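PDB 1R0K: 1-deoxy-D-xylulose 5-phosphate reductoisomerase from Zymomonas mobilis, which catalyses the NADPH-dependent rearrangement and reduction of 1-deoxy-D-xylulose 5-phosphate to 2-C-methyl-D-erythritol 4-phosphate, using a divalent metal ion. Local coordinates for residues T214-N217 with K218-L222. Residues are numbered along the deposited sequence; the frame is centred on the assembly and turned at random.
Sequences TMMN and KGLEL
The first turns of helix 216-229 carry Asn-217, Lys-218 and Glu-221, three residues predicted to bind 1-deoxy-D-xylulose 5-phosphate; Glu-221 is also a predicted manganese ligand. Asn-217 and Glu-221 are one helical turn apart. Their side chains run side by side in the same direction, with amide and carboxylate planes 80° apart. Asn-217 ND2 lies 3.7 Å from Glu-221 OE2. The other carboxylate oxygen, Glu-221 OE1, takes a 2.8 Å salt bridge from Lys-218 NZ on its syn side, slightly out of the carboxylate plane. Lys-218 NZ also forms a salt bridge to Glu-152 OE2 and a hydrogen bond to Thr-174 O. Its charge probably eases the close approach of the two acids, Glu-152 and Glu-221. With an alanine at Glu-221 the carboxylate is gone, and Lys-218 NZ would probably be left with Glu-152 as its remaining carboxylate partner of those described here.

Lys-218 chi1 (-84°) sets CG anti to the carbonyl carbon, beside the backbone N, where it lies 3.8 Å from Met-215 CE. Met-215 occupies the N-cap position, with positive phi (73°). Its carbonyl oxygen accepts a 3.2 Å bond from Gly-219 N and a weak one from Lys-218 N. Leu-220 N and Glu-221 N continue the pattern to Met-216 O and Asn-217 O. Before the cap, Thr-214 OG1 accepts from Met-216 N at 3.2 Å, an ST turn leading into helix 216-229. On the apolar side, Met-216 CG is 4.2 Å from Leu-220 CD1, and both side chains pack on Met-325 of helix 321-337. The result is a helix N-terminus with i to i+4 backbone bonds, whose polar side chains probably line the substrate and metal site of DXP reductoisomerase.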
# COMPACT_ATOMS: atom_id res chain seq x y z
N THR B 214 -26.29 -10.65 -3.90
CA THR B 214 -26.88 -10.29 -2.62
C THR B 214 -25.85 -9.64 -1.70
O THR B 214 -26.20 -9.07 -0.66
CB THR B 214 -27.41 -11.53 -1.89
OG1 THR B 214 -26.31 -12.38 -1.56
CG2 THR B 214 -28.40 -12.30 -2.77
N MET B 215 -24.59 -9.73 -2.11
CA MET B 215 -23.47 -9.20 -1.35
C MET B 215 -23.17 -10.06 -0.13
O MET B 215 -22.50 -9.63 0.81
CB MET B 215 -23.70 -7.73 -0.94
CG MET B 215 -23.53 -6.75 -2.10
SD MET B 215 -23.23 -5.05 -1.55
CE MET B 215 -21.46 -5.08 -1.23
N MET B 216 -23.68 -11.29 -0.14
CA MET B 216 -23.43 -12.22 0.95
C MET B 216 -21.93 -12.55 0.90
O MET B 216 -21.30 -12.78 1.93
CB MET B 216 -24.24 -13.50 0.75
CG MET B 216 -24.06 -14.54 1.85
SD MET B 216 -24.58 -13.95 3.48
CE MET B 216 -26.35 -13.93 3.29
N ASN B 217 -21.38 -12.57 -0.31
CA ASN B 217 -19.96 -12.87 -0.48
C ASN B 217 -19.15 -11.86 0.32
O ASN B 217 -18.16 -12.23 0.95
CB ASN B 217 -19.56 -12.84 -1.97
CG ASN B 217 -19.55 -11.43 -2.56
OD1 ASN B 217 -20.46 -10.64 -2.34
ND2 ASN B 217 -18.51 -11.13 -3.33
N LYS B 218 -19.58 -10.60 0.32
CA LYS B 218 -18.88 -9.56 1.08
C LYS B 218 -19.05 -9.75 2.57
O LYS B 218 -18.12 -9.48 3.34
CB LYS B 218 -19.38 -8.16 0.71
CG LYS B 218 -18.72 -7.58 -0.52
CD LYS B 218 -17.21 -7.50 -0.35
CE LYS B 218 -16.56 -7.60 -1.71
NZ LYS B 218 -15.09 -7.55 -1.67
N GLY B 219 -20.23 -10.20 2.98
CA GLY B 219 -20.48 -10.43 4.39
C GLY B 219 -19.58 -11.54 4.90
O GLY B 219 -19.03 -11.45 6.00
N LEU B 220 -19.42 -12.58 4.09
CA LEU B 220 -18.57 -13.71 4.47
C LEU B 220 -17.11 -13.27 4.51
O LEU B 220 -16.34 -13.71 5.36
CB LEU B 220 -18.76 -14.86 3.49
CG LEU B 220 -20.22 -15.35 3.39
CD1 LEU B 220 -20.33 -16.42 2.32
CD2 LEU B 220 -20.67 -15.88 4.73
N GLU B 221 -16.74 -12.40 3.58
CA GLU B 221 -15.38 -11.89 3.53
C GLU B 221 -15.07 -11.10 4.79
O GLU B 221 -13.97 -11.14 5.32
CB GLU B 221 -15.19 -11.01 2.29
CG GLU B 221 -14.97 -11.81 1.02
CD GLU B 221 -14.98 -10.95 -0.22
OE1 GLU B 221 -14.57 -9.78 -0.14
OE2 GLU B 221 -15.39 -11.46 -1.29
N LEU B 222 -16.07 -10.37 5.28
CA LEU B 222 -15.90 -9.58 6.49
C LEU B 222 -15.64 -10.50 7.67
O LEU B 222 -14.79 -10.23 8.52
CB LEU B 222 -17.16 -8.76 6.76
CG LEU B 222 -17.19 -7.99 8.08
CD1 LEU B 222 -16.05 -6.99 8.13
CD2 LEU B 222 -18.53 -7.29 8.22